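Local structure of DNA-3-methyladenine glycosidase II, putative (Deinococcus radiodurans, 2YG9) at residues Leu23-Gly31 with Gly50-Thr58; Asp177-Leu187 with Ala207-Ser215. The protein is a putative DNA glycosylase of the helix-hairpin-helix (HhH-GPD) superfamily of base excision DNA repair proteins, with an all-helical fold. All coordinates share one frame; numbering follows the deposited sequence.

Interaction 1: residues Leu23-Gly31 with Gly50-Thr58; sequences LPPLTDHAG and GELPVLAPT
Val-54 lies against His-29 through one methyl: CG2 of Val-54 sits over a face of the imidazole, 3.9 Å from the centroid of the His-29 ring and 15° off the normal, a CH-pi contact displaced toward the rim where NE2 lies. The valine's other methyl, CG1, anti to the backbone N (chi1 -176°), turns away from the ring toward the chain, where Val-54 CG1 stands 3.4 Å from Leu-26 O. A second apolar contact lies farther along, where the rings of Pro-25 and Pro-57 cross at about a right angle, CG to CG at 3.9 Å.

Both segments are largely extended coil. One runs into helix 30-36, with His-29 as its N-cap residue and an Asx turn spanning it, in which Asp-28 OD1 accepts from Ala-30 N; the other links helix 40-49 to helix 61-71, so the contact ties the N-terminal arm to an interhelical connection of this all-helical glycosylase fold.

Polar contact is carried mainly by water. Two waters bridge the carbonyls of Leu-26 and Leu-55, donating to both. Each is 2.7 Å from Leu-26 O, but the second has the longer reach to Leu-55 O, 3.2 Å. The imidazole holds a water in its plane at each nitrogen. The one 2.8 Å from His-29 NE2 accepts from Leu-55 N, while the one at ND1 accepts from Leu-52 N and donates to Glu-51 OE2 at 2.7 Å. At the ring edge, His-29 CE1 is 3.4 Å from Pro-53 O.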
ATOM      1  N   LEU A  23     -10.972  10.220   3.454  1.00 21.93           N
ATOM      2  CA  LEU A  23     -12.087   9.427   2.946  1.00 20.50           C
ATOM      3  C   LEU A  23     -12.091   8.055   3.613  1.00 19.56           C
ATOM      4  O   LEU A  23     -11.022   7.388   3.697  1.00 19.64           O
ATOM      5  CB  LEU A  23     -11.989   9.305   1.420  1.00 20.15           C
ATOM      6  CG  LEU A  23     -12.078  10.614   0.620  1.00 19.90           C
ATOM      7  CD1 LEU A  23     -11.510  10.480  -0.790  1.00 18.33           C
ATOM      8  CD2 LEU A  23     -13.514  11.121   0.561  1.00 21.79           C
ATOM      9  N   PRO A  24     -13.274   7.607   4.107  1.00 17.57           N
ATOM     10  CA  PRO A  24     -13.308   6.306   4.748  1.00 16.91           C
ATOM     11  C   PRO A  24     -13.103   5.132   3.774  1.00 15.58           C
ATOM     12  O   PRO A  24     -13.435   5.236   2.595  1.00 14.48           O
ATOM     13  CB  PRO A  24     -14.706   6.253   5.367  1.00 17.03           C
ATOM     14  CG  PRO A  24     -15.522   7.135   4.531  1.00 16.98           C
ATOM     15  CD  PRO A  24     -14.592   8.254   4.141  1.00 18.44           C
ATOM     16  N   PRO A  25     -12.579   4.012   4.275  1.00 14.73           N
ATOM     17  CA  PRO A  25     -12.514   2.811   3.437  1.00 14.76           C
ATOM     18  C   PRO A  25     -13.883   2.418   2.911  1.00 14.59           C
ATOM     19  O   PRO A  25     -14.917   2.566   3.619  1.00 13.75           O
ATOM     20  CB  PRO A  25     -12.021   1.727   4.402  1.00 15.16           C
ATOM     21  CG  PRO A  25     -11.308   2.497   5.499  1.00 15.13           C
ATOM     22  CD  PRO A  25     -12.027   3.787   5.625  1.00 15.20           C
ATOM     23  N   LEU A  26     -13.899   1.934   1.681  1.00 13.58           N
ATOM     24  CA  LEU A  26     -15.105   1.398   1.103  1.00 13.88           C
ATOM     25  C   LEU A  26     -15.505   0.147   1.887  1.00 13.69           C
ATOM     26  O   LEU A  26     -14.651  -0.630   2.341  1.00 12.19           O
ATOM     27  CB  LEU A  26     -14.922   1.057  -0.398  1.00 12.98           C
ATOM     28  CG  LEU A  26     -14.348   2.118  -1.327  1.00 12.58           C
ATOM     29  CD1 LEU A  26     -14.318   1.626  -2.822  1.00 11.37           C
ATOM     30  CD2 LEU A  26     -15.123   3.406  -1.218  1.00 12.78           C
ATOM     31  N   THR A  27     -16.810  -0.053   2.018  1.00 13.90           N
ATOM     32  CA  THR A  27     -17.329  -1.242   2.654  1.00 14.69           C
ATOM     33  C   THR A  27     -17.924  -2.198   1.604  1.00 14.88           C
ATOM     34  O   THR A  27     -18.127  -3.374   1.870  1.00 13.87           O
ATOM     35  CB  THR A  27     -18.366  -0.887   3.774  1.00 15.68           C
ATOM     36  OG1 THR A  27     -19.427  -0.128   3.204  1.00 17.15           O
ATOM     37  CG2 THR A  27     -17.718  -0.047   4.864  1.00 15.42           C
ATOM     38  N   ASP A  28     -18.182  -1.647   0.422  1.00 14.52           N
ATOM     39  CA  ASP A  28     -18.569  -2.415  -0.756  0.50 14.21           C
ATOM     40  C   ASP A  28     -18.118  -1.598  -1.974  1.00 13.60           C
ATOM     41  O   ASP A  28     -17.902  -0.397  -1.867  1.00 14.44           O
ATOM     42  CB  ASP A  28     -20.088  -2.662  -0.783  0.50 14.71           C
ATOM     43  CG  ASP A  28     -20.878  -1.430  -1.182  0.50 14.79           C
ATOM     44  OD1 ASP A  28     -21.046  -1.193  -2.399  0.50 15.44           O
ATOM     45  OD2 ASP A  28     -21.348  -0.707  -0.280  0.50 15.47           O
ATOM     46  N   HIS A  29     -17.954  -2.265  -3.114  1.00 12.62           N
ATOM     47  CA  HIS A  29     -17.451  -1.640  -4.352  1.00 11.93           C
ATOM     48  C   HIS A  29     -18.487  -1.224  -5.421  1.00 12.01           C
ATOM     49  O   HIS A  29     -18.102  -0.844  -6.516  1.00 11.21           O
ATOM     50  CB  HIS A  29     -16.473  -2.593  -5.039  1.00 11.52           C
ATOM     51  CG  HIS A  29     -15.225  -2.842  -4.256  1.00 11.22           C
ATOM     52  ND1 HIS A  29     -14.350  -3.869  -4.556  1.00  9.24           N
ATOM     53  CD2 HIS A  29     -14.717  -2.213  -3.171  1.00 10.62           C
ATOM     54  CE1 HIS A  29     -13.355  -3.861  -3.687  1.00  8.52           C
ATOM     55  NE2 HIS A  29     -13.556  -2.870  -2.830  1.00 10.41           N
ATOM     56  N   ALA A  30     -19.782  -1.286  -5.132  1.00 11.94           N
ATOM     57  CA  ALA A  30     -20.796  -1.001  -6.159  1.00 11.88           C
ATOM     58  C   ALA A  30     -20.735   0.436  -6.662  1.00 12.11           C
ATOM     59  O   ALA A  30     -20.642   0.704  -7.881  1.00 13.56           O
ATOM     60  CB  ALA A  30     -22.268  -1.362  -5.615  1.00 12.40           C
ATOM     61  N   GLY A  31     -20.786   1.362  -5.723  1.00 11.79           N
ATOM     62  CA  GLY A  31     -20.630   2.792  -6.018  1.00 11.32           C
ATOM     63  C   GLY A  31     -19.350   3.129  -6.757  1.00 10.33           C
ATOM     64  O   GLY A  31     -19.384   3.820  -7.766  1.00 10.98           O
ATOM     65  N   GLY A  50     -13.534  -8.696 -13.359  1.00 12.20           N
ATOM     66  CA  GLY A  50     -14.507  -9.135 -12.378  1.00 13.11           C
ATOM     67  C   GLY A  50     -14.389  -8.412 -11.037  1.00 14.73           C
ATOM     68  O   GLY A  50     -13.860  -7.288 -10.934  1.00 14.64           O
ATOM     69  N   GLU A  51     -14.902  -9.063 -10.001  1.00 14.77           N
ATOM     70  CA  GLU A  51     -14.947  -8.465  -8.674  1.00 14.76           C
ATOM     71  C   GLU A  51     -13.636  -8.645  -7.932  1.00 13.59           C
ATOM     72  O   GLU A  51     -12.977  -9.664  -8.054  1.00 12.56           O
ATOM     73  CB  GLU A  51     -16.088  -9.061  -7.856  1.00 16.49           C
ATOM     74  CG  GLU A  51     -16.572  -8.121  -6.782  1.00 21.44           C
ATOM     75  CD  GLU A  51     -17.675  -7.190  -7.294  1.00 27.04           C
ATOM     76  OE1 GLU A  51     -18.722  -7.778  -7.706  1.00 32.47           O
ATOM     77  OE2 GLU A  51     -17.517  -5.915  -7.260  1.00 25.82           O
ATOM     78  N   LEU A  52     -13.257  -7.614  -7.184  1.00 13.71           N
ATOM     79  CA  LEU A  52     -12.058  -7.624  -6.339  1.00 12.95           C
ATOM     80  C   LEU A  52     -12.498  -7.583  -4.883  1.00 12.58           C
ATOM     81  O   LEU A  52     -13.486  -6.943  -4.566  1.00 12.77           O
ATOM     82  CB  LEU A  52     -11.177  -6.416  -6.648  1.00 12.25           C
ATOM     83  CG  LEU A  52     -10.607  -6.230  -8.049  1.00 12.93           C
ATOM     84  CD1 LEU A  52      -9.726  -4.993  -8.155  1.00 11.98           C
ATOM     85  CD2 LEU A  52      -9.856  -7.483  -8.426  1.00 14.51           C
ATOM     86  N   PRO A  53     -11.791  -8.294  -3.986  1.00 12.13           N
ATOM     87  CA  PRO A  53     -12.206  -8.299  -2.564  1.00 12.17           C
ATOM     88  C   PRO A  53     -12.161  -6.904  -1.885  1.00 11.24           C
ATOM     89  O   PRO A  53     -11.268  -6.085  -2.188  1.00 10.48           O
ATOM     90  CB  PRO A  53     -11.206  -9.234  -1.899  1.00 12.45           C
ATOM     91  CG  PRO A  53     -10.076  -9.404  -2.899  1.00 12.50           C
ATOM     92  CD  PRO A  53     -10.581  -9.092  -4.241  1.00 13.01           C
ATOM     93  N   VAL A  54     -13.121  -6.646  -1.009  1.00 10.87           N
ATOM     94  CA  VAL A  54     -13.133  -5.418  -0.213  1.00 11.30           C
ATOM     95  C   VAL A  54     -12.009  -5.482   0.878  1.00 11.69           C
ATOM     96  O   VAL A  54     -11.989  -6.379   1.732  1.00 12.10           O
ATOM     97  CB  VAL A  54     -14.541  -5.142   0.414  1.00 11.05           C
ATOM     98  CG1 VAL A  54     -14.590  -3.827   1.159  1.00  8.86           C
ATOM     99  CG2 VAL A  54     -15.650  -5.113  -0.648  1.00 11.78           C
ATOM    100  N   LEU A  55     -11.109  -4.505   0.870  1.00 11.48           N
ATOM    101  CA  LEU A  55     -10.033  -4.405   1.876  1.00 12.06           C
ATOM    102  C   LEU A  55     -10.545  -3.749   3.162  1.00 12.37           C
ATOM    103  O   LEU A  55     -11.166  -2.682   3.113  1.00 14.32           O
ATOM    104  CB  LEU A  55      -8.850  -3.567   1.350  1.00 11.81           C
ATOM    105  CG  LEU A  55      -8.334  -4.034   0.009  1.00 11.26           C
ATOM    106  CD1 LEU A  55      -7.162  -3.231  -0.456  1.00  9.26           C
ATOM    107  CD2 LEU A  55      -8.032  -5.506   0.104  1.00 11.76           C
ATOM    108  N   ALA A  56     -10.259  -4.390   4.292  1.00 12.79           N
ATOM    109  CA  ALA A  56     -10.594  -3.878   5.614  1.00 12.84           C
ATOM    110  C   ALA A  56      -9.413  -3.117   6.161  1.00 13.04           C
ATOM    111  O   ALA A  56      -8.278  -3.596   6.103  1.00 13.59           O
ATOM    112  CB  ALA A  56     -10.945  -5.046   6.571  1.00 12.60           C
ATOM    113  N   PRO A  57      -9.659  -1.943   6.741  1.00 13.71           N
ATOM    114  CA  PRO A  57      -8.530  -1.219   7.283  1.00 13.75           C
ATOM    115  C   PRO A  57      -7.899  -2.041   8.443  1.00 14.17           C
ATOM    116  O   PRO A  57      -8.628  -2.656   9.208  1.00 13.15           O
ATOM    117  CB  PRO A  57      -9.155   0.068   7.776  1.00 15.20           C
ATOM    118  CG  PRO A  57     -10.581  -0.297   8.091  1.00 15.70           C
ATOM    119  CD  PRO A  57     -10.942  -1.290   7.032  1.00 14.79           C
ATOM    120  N   THR A  58      -6.567  -2.093   8.522  1.00 13.31           N
ATOM    121  CA  THR A  58      -5.894  -2.882   9.560  1.00 12.85           C
ATOM    122  C   THR A  58      -6.099  -2.279  10.964  1.00 12.73           C
ATOM    123  O   THR A  58      -5.988  -1.062  11.184  1.00 11.39           O
ATOM    124  CB  THR A  58      -4.359  -3.024   9.302  1.00 12.89           C
ATOM    125  OG1 THR A  58      -3.782  -3.933  10.265  1.00 13.72           O
ATOM    126  CG2 THR A  58      -3.672  -1.663   9.369  1.00  9.59           C
TER
HETATM  127  O   HOH W   1     -12.194  -1.075   1.437  1.00 10.13           O
HETATM  128  O   HOH W   2     -13.938  -2.117   4.525  1.00 19.38           O
HETATM  129  O   HOH W   3     -11.540  -2.254  -0.985  1.00  7.10           O
HETATM  130  O   HOH W   4     -14.913  -5.165  -7.224  1.00 11.01           O

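Interaction 2: residues Asp177-Leu187 with Ala207-Ser215; sequences DLALRQGVERL and ASRYLWANS
Two helices of the HhH-GPD glycosylase fold, 178-187 and 204-219, pack nearly at right angles: the axes of the two segments cross at 81° and come within 9.3 Å. Leu-180 and Trp-212 meet near the crossing, beside the N-cap of the first helix.

Leu-180 CD2 rests over one face of the indole, 3.6 Å from the centroid of the five-membered ring of Trp-212, a CH-pi contact. It shares that face with the backbone carbonyl of the preceding turn, Leu-180 CD2 lying 3.4 Å from Ser-208 O. Its sister methyl CD1 reaches Trp-212 CZ2 and the hydroxyl of Ser-208, which is hydrogen-bonded to Arg-204 O.

Farther along helix 178-187 the contact is aliphatic and centres on Leu-211. Its two methyls divide the work: Leu-211 CD1 meets Val-184 CG2 at 3.8 Å, and Leu-211 CD2 meets Leu-187 CD1 at 4.0 Å, the two leucine side chains running antiparallel alongside one another. Trp-200 of helix 193-200 also touches Val-184 and Leu-211.

At the other end, the indole is held by its rim. Ala-179 CB lies in the ring plane, 3.9 Å from Trp-212 CD1. Asp-177, its CG anti to the backbone N (chi1 -173°), caps the helix and gives its second oxygen, OD2, to Trp-157. Asp-177 OD1 takes Leu-180 N on its anti lone pair at 2.9 Å. From above the carboxylate plane, yet close to the plane of the indole, Asp-177 OD1 also accepts Trp-212 NE1 at 3.0 Å, with an N-H...O angle of 158°.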
ATOM      1  N   ASP A 177       4.356   4.172  -9.232  1.00  8.75           N
ATOM      2  CA  ASP A 177       4.232   2.742  -9.455  1.00  9.16           C
ATOM      3  C   ASP A 177       4.359   2.544 -10.955  1.00  9.56           C
ATOM      4  O   ASP A 177       3.561   3.069 -11.731  1.00  7.80           O
ATOM      5  CB  ASP A 177       2.887   2.202  -8.973  1.00  8.45           C
ATOM      6  CG  ASP A 177       2.806   0.698  -9.035  1.00  9.00           C
ATOM      7  OD1 ASP A 177       2.487   0.148 -10.113  1.00  9.46           O
ATOM      8  OD2 ASP A 177       3.038   0.045  -7.991  1.00  9.00           O
ATOM      9  N   LEU A 178       5.401   1.814 -11.353  1.00 10.99           N
ATOM     10  CA  LEU A 178       5.691   1.590 -12.766  1.00 11.10           C
ATOM     11  C   LEU A 178       4.572   0.860 -13.457  1.00 10.12           C
ATOM     12  O   LEU A 178       4.250   1.195 -14.557  1.00 10.61           O
ATOM     13  CB  LEU A 178       7.025   0.819 -12.936  1.00 11.61           C
ATOM     14  CG  LEU A 178       7.547   0.515 -14.356  1.00 14.07           C
ATOM     15  CD1 LEU A 178       7.886   1.739 -15.190  1.00 16.14           C
ATOM     16  CD2 LEU A 178       8.778  -0.409 -14.266  1.00 14.67           C
ATOM     17  N   ALA A 179       3.953  -0.127 -12.810  1.00  9.86           N
ATOM     18  CA  ALA A 179       2.919  -0.886 -13.456  1.00  8.96           C
ATOM     19  C   ALA A 179       1.650  -0.055 -13.669  1.00  8.53           C
ATOM     20  O   ALA A 179       1.021  -0.148 -14.697  1.00  7.85           O
ATOM     21  CB  ALA A 179       2.627  -2.189 -12.675  1.00  8.79           C
ATOM     22  N   LEU A 180       1.307   0.806 -12.723  1.00  8.26           N
ATOM     23  CA  LEU A 180       0.171   1.698 -12.904  1.00  8.04           C
ATOM     24  C   LEU A 180       0.452   2.664 -14.081  1.00  7.49           C
ATOM     25  O   LEU A 180      -0.374   2.840 -14.980  1.00  5.59           O
ATOM     26  CB  LEU A 180      -0.103   2.483 -11.635  1.00  7.26           C
ATOM     27  CG  LEU A 180      -0.606   1.704 -10.426  1.00  7.38           C
ATOM     28  CD1 LEU A 180      -0.813   2.686  -9.292  1.00  6.88           C
ATOM     29  CD2 LEU A 180      -1.920   0.858 -10.730  1.00  3.01           C
ATOM     30  N   ARG A 181       1.630   3.267 -14.088  1.00  8.42           N
ATOM     31  CA  ARG A 181       1.969   4.211 -15.130  1.00  8.50           C
ATOM     32  C   ARG A 181       2.047   3.567 -16.528  1.00  8.89           C
ATOM     33  O   ARG A 181       1.674   4.202 -17.527  1.00 10.14           O
ATOM     34  CB  ARG A 181       3.279   4.934 -14.771  1.00  9.30           C
ATOM     35  CG  ARG A 181       3.160   5.797 -13.511  1.00 10.72           C
ATOM     36  CD  ARG A 181       2.241   7.005 -13.708  1.00 13.17           C
ATOM     37  NE  ARG A 181       2.765   7.899 -14.742  1.00 13.91           N
ATOM     38  CZ  ARG A 181       3.700   8.837 -14.555  1.00 13.02           C
ATOM     39  NH1 ARG A 181       4.253   9.056 -13.376  1.00 12.14           N
ATOM     40  NH2 ARG A 181       4.100   9.564 -15.585  1.00 13.92           N
ATOM     41  N   GLN A 182       2.541   2.341 -16.599  1.00  9.02           N
ATOM     42  CA  GLN A 182       2.614   1.568 -17.875  1.00 10.14           C
ATOM     43  C   GLN A 182       1.236   1.228 -18.398  1.00  9.83           C
ATOM     44  O   GLN A 182       1.006   1.324 -19.610  1.00  8.79           O
ATOM     45  CB  GLN A 182       3.430   0.286 -17.711  1.00 10.72           C
ATOM     46  CG  GLN A 182       4.957   0.561 -17.660  1.00 12.26           C
ATOM     47  CD  GLN A 182       5.760  -0.709 -17.370  1.00 12.54           C
ATOM     48  OE1 GLN A 182       5.251  -1.698 -16.791  1.00 13.57           O
ATOM     49  NE2 GLN A 182       7.026  -0.682 -17.756  1.00 16.91           N
ATOM     50  N   GLY A 183       0.325   0.929 -17.451  1.00  9.86           N
ATOM     51  CA  GLY A 183      -1.080   0.700 -17.721  1.00  9.64           C
ATOM     52  C   GLY A 183      -1.818   1.921 -18.246  1.00  9.63           C
ATOM     53  O   GLY A 183      -2.625   1.803 -19.171  1.00  8.79           O
ATOM     54  N   VAL A 184      -1.569   3.089 -17.646  1.00  9.37           N
ATOM     55  CA  VAL A 184      -2.214   4.310 -18.120  1.00  9.80           C
ATOM     56  C   VAL A 184      -1.660   4.701 -19.486  1.00 10.10           C
ATOM     57  O   VAL A 184      -2.407   5.137 -20.350  1.00 10.59           O
ATOM     58  CB  VAL A 184      -2.123   5.456 -17.093  1.00  9.60           C
ATOM     59  CG1 VAL A 184      -2.612   6.762 -17.721  1.00  9.43           C
ATOM     60  CG2 VAL A 184      -2.874   5.069 -15.777  1.00  7.66           C
ATOM     61  N   GLU A 185      -0.351   4.545 -19.680  1.00 10.64           N
ATOM     62  CA  GLU A 185       0.289   4.795 -20.963  0.50 11.39           C
ATOM     63  C   GLU A 185      -0.303   3.909 -22.075  1.00 11.58           C
ATOM     64  O   GLU A 185      -0.563   4.376 -23.160  1.00 12.24           O
ATOM     65  CB  GLU A 185       1.817   4.624 -20.826  0.50 11.35           C
ATOM     66  CG  GLU A 185       2.569   4.050 -22.022  0.50 12.05           C
ATOM     67  CD  GLU A 185       4.097   3.989 -21.798  0.50 13.10           C
ATOM     68  OE1 GLU A 185       4.639   3.028 -21.131  0.50 11.21           O
ATOM     69  OE2 GLU A 185       4.752   4.927 -22.314  0.50 15.91           O
ATOM     70  N   ARG A 186      -0.501   2.632 -21.779  1.00 12.01           N
ATOM     71  CA  ARG A 186      -1.004   1.654 -22.731  1.00 12.60           C
ATOM     72  C   ARG A 186      -2.490   1.881 -23.095  1.00 13.21           C
ATOM     73  O   ARG A 186      -2.911   1.844 -24.278  1.00 12.54           O
ATOM     74  CB  ARG A 186      -0.822   0.269 -22.100  1.00 13.50           C
ATOM     75  CG  ARG A 186      -1.207  -0.934 -22.950  1.00 14.54           C
ATOM     76  CD  ARG A 186      -0.181  -1.190 -24.009  1.00 18.42           C
ATOM     77  NE  ARG A 186       1.087  -1.678 -23.458  1.00 19.26           N
ATOM     78  CZ  ARG A 186       2.135  -2.041 -24.204  1.00 20.14           C
ATOM     79  NH1 ARG A 186       2.042  -1.977 -25.519  1.00 19.69           N
ATOM     80  NH2 ARG A 186       3.258  -2.483 -23.642  1.00 19.38           N
ATOM     81  N   LEU A 187      -3.280   2.140 -22.066  1.00 12.65           N
ATOM     82  CA  LEU A 187      -4.716   2.232 -22.210  1.00 12.24           C
ATOM     83  C   LEU A 187      -5.144   3.646 -22.599  1.00 11.88           C
ATOM     84  O   LEU A 187      -6.151   3.825 -23.256  1.00 12.63           O
ATOM     85  CB  LEU A 187      -5.391   1.712 -20.910  1.00 11.64           C
ATOM     86  CG  LEU A 187      -5.212   0.232 -20.564  1.00 12.21           C
ATOM     87  CD1 LEU A 187      -5.986  -0.184 -19.284  1.00 12.23           C
ATOM     88  CD2 LEU A 187      -5.648  -0.648 -21.742  1.00 12.75           C
ATOM     89  N   ALA A 207      -9.482   1.811  -8.735  1.00  5.42           N
ATOM     90  CA  ALA A 207      -9.027   1.951 -10.134  1.00  5.19           C
ATOM     91  C   ALA A 207      -7.612   1.384 -10.230  1.00  5.48           C
ATOM     92  O   ALA A 207      -7.343   0.611 -11.088  1.00  6.31           O
ATOM     93  CB  ALA A 207      -9.014   3.382 -10.562  1.00  6.00           C
ATOM     94  N   SER A 208      -6.722   1.807  -9.327  1.00  6.15           N
ATOM     95  CA  SER A 208      -5.353   1.279  -9.262  1.00  5.40           C
ATOM     96  C   SER A 208      -5.352  -0.271  -9.182  1.00  6.20           C
ATOM     97  O   SER A 208      -4.649  -0.942  -9.931  1.00  6.24           O
ATOM     98  CB  SER A 208      -4.623   1.886  -8.069  1.00  5.45           C
ATOM     99  OG  SER A 208      -4.310   3.243  -8.273  1.00  3.68           O
ATOM    100  N   ARG A 209      -6.158  -0.828  -8.283  1.00  5.48           N
ATOM    101  CA  ARG A 209      -6.248  -2.276  -8.140  1.00  6.14           C
ATOM    102  C   ARG A 209      -6.744  -2.969  -9.419  1.00  6.79           C
ATOM    103  O   ARG A 209      -6.257  -4.069  -9.775  1.00  7.09           O
ATOM    104  CB  ARG A 209      -7.118  -2.629  -6.931  1.00  6.02           C
ATOM    105  CG  ARG A 209      -6.456  -2.239  -5.600  1.00  6.13           C
ATOM    106  CD  ARG A 209      -7.387  -2.545  -4.426  1.00  5.40           C
ATOM    107  NE  ARG A 209      -7.663  -3.988  -4.336  1.00  8.15           N
ATOM    108  CZ  ARG A 209      -8.735  -4.549  -3.760  1.00  6.11           C
ATOM    109  NH1 ARG A 209      -9.717  -3.818  -3.261  1.00  6.23           N
ATOM    110  NH2 ARG A 209      -8.847  -5.865  -3.749  1.00  6.46           N
ATOM    111  N   TYR A 210      -7.659  -2.322 -10.131  1.00  6.67           N
ATOM    112  CA  TYR A 210      -8.092  -2.844 -11.434  1.00  5.98           C
ATOM    113  C   TYR A 210      -7.020  -2.746 -12.502  1.00  5.13           C
ATOM    114  O   TYR A 210      -6.918  -3.628 -13.338  1.00  4.08           O
ATOM    115  CB  TYR A 210      -9.424  -2.203 -11.896  1.00  6.42           C
ATOM    116  CG  TYR A 210     -10.647  -2.920 -11.361  1.00  5.93           C
ATOM    117  CD1 TYR A 210     -10.970  -4.218 -11.792  1.00  5.30           C
ATOM    118  CD2 TYR A 210     -11.436  -2.343 -10.394  1.00  6.83           C
ATOM    119  CE1 TYR A 210     -12.081  -4.903 -11.271  1.00  5.43           C
ATOM    120  CE2 TYR A 210     -12.543  -3.021  -9.869  1.00  8.03           C
ATOM    121  CZ  TYR A 210     -12.863  -4.300 -10.315  1.00  5.07           C
ATOM    122  OH  TYR A 210     -13.977  -4.926  -9.762  1.00  8.76           O
ATOM    123  N   LEU A 211      -6.213  -1.684 -12.508  1.00  6.34           N
ATOM    124  CA  LEU A 211      -5.051  -1.664 -13.406  1.00  6.01           C
ATOM    125  C   LEU A 211      -4.061  -2.814 -13.153  1.00  7.08           C
ATOM    126  O   LEU A 211      -3.549  -3.458 -14.107  1.00  6.07           O
ATOM    127  CB  LEU A 211      -4.332  -0.311 -13.354  1.00  8.07           C
ATOM    128  CG  LEU A 211      -5.030   0.903 -13.995  1.00  6.71           C
ATOM    129  CD1 LEU A 211      -4.148   2.126 -13.815  1.00  6.73           C
ATOM    130  CD2 LEU A 211      -5.357   0.639 -15.466  1.00 10.10           C
ATOM    131  N   TRP A 212      -3.768  -3.088 -11.884  1.00  7.04           N
ATOM    132  CA  TRP A 212      -2.878  -4.201 -11.563  1.00  6.83           C
ATOM    133  C   TRP A 212      -3.557  -5.528 -11.938  1.00  7.01           C
ATOM    134  O   TRP A 212      -2.898  -6.488 -12.402  1.00  5.32           O
ATOM    135  CB  TRP A 212      -2.508  -4.210 -10.068  1.00  6.87           C
ATOM    136  CG  TRP A 212      -1.541  -3.118  -9.639  1.00  7.79           C
ATOM    137  CD1 TRP A 212      -0.389  -2.766 -10.256  1.00  5.94           C
ATOM    138  CD2 TRP A 212      -1.663  -2.258  -8.494  1.00  7.50           C
ATOM    139  NE1 TRP A 212       0.237  -1.756  -9.560  1.00  7.62           N
ATOM    140  CE2 TRP A 212      -0.526  -1.422  -8.477  1.00  9.55           C
ATOM    141  CE3 TRP A 212      -2.598  -2.145  -7.458  1.00  8.26           C
ATOM    142  CZ2 TRP A 212      -0.314  -0.456  -7.479  1.00  7.72           C
ATOM    143  CZ3 TRP A 212      -2.383  -1.172  -6.469  1.00  7.72           C
ATOM    144  CH2 TRP A 212      -1.260  -0.345  -6.505  1.00  7.26           C
ATOM    145  N   ALA A 213      -4.871  -5.601 -11.736  1.00  6.48           N
ATOM    146  CA  ALA A 213      -5.595  -6.835 -12.051  1.00  7.14           C
ATOM    147  C   ALA A 213      -5.568  -7.074 -13.571  1.00  6.68           C
ATOM    148  O   ALA A 213      -5.424  -8.191 -14.032  1.00  4.51           O
ATOM    149  CB  ALA A 213      -7.044  -6.797 -11.524  1.00  6.77           C
ATOM    150  N   ASN A 214      -5.674  -6.001 -14.344  1.00  8.01           N
ATOM    151  CA  ASN A 214      -5.690  -6.116 -15.789  1.00  7.62           C
ATOM    152  C   ASN A 214      -4.323  -6.548 -16.288  1.00  8.20           C
ATOM    153  O   ASN A 214      -4.206  -7.273 -17.292  1.00  8.00           O
ATOM    154  CB  ASN A 214      -6.156  -4.800 -16.416  1.00  7.53           C
ATOM    155  CG  ASN A 214      -6.421  -4.918 -17.890  1.00  8.31           C
ATOM    156  OD1 ASN A 214      -5.734  -4.313 -18.741  1.00  9.85           O
ATOM    157  ND2 ASN A 214      -7.389  -5.722 -18.215  1.00  3.85           N
ATOM    158  N   SER A 215      -3.279  -6.099 -15.601  1.00  7.43           N
ATOM    159  CA  SER A 215      -1.942  -6.482 -16.001  1.00  8.54           C
ATOM    160  C   SER A 215      -1.749  -7.988 -15.798  1.00  8.25           C
ATOM    161  O   SER A 215      -1.201  -8.654 -16.637  1.00  8.74           O
ATOM    162  CB  SER A 215      -0.891  -5.706 -15.210  1.00  9.37           C
ATOM    163  OG  SER A 215       0.402  -6.243 -15.461  1.00 11.25           O
TER

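Helix 204-219 joins the two contacts, whose centres are 18 Å apart. While Leu-211 and Trp-212 serve interaction 2, the neighbouring Arg-209 and Tyr-210 reach the loop 50-58 of interaction 1. Tyr-210 OH lies 2.6 Å from Gly-50 O, and Arg-209 NH2 lies 2.9 Å from Pro-53 O, both probable hydrogen bonds. Arg-209 NH1 also packs on His-29 CE1 at 3.7 Å, touching the first segment as well. Interaction 1 lies wholly earlier in the chain and is more open to solvent than interaction 2. The nickel ion is about 10 Å from the side chain of Leu-26.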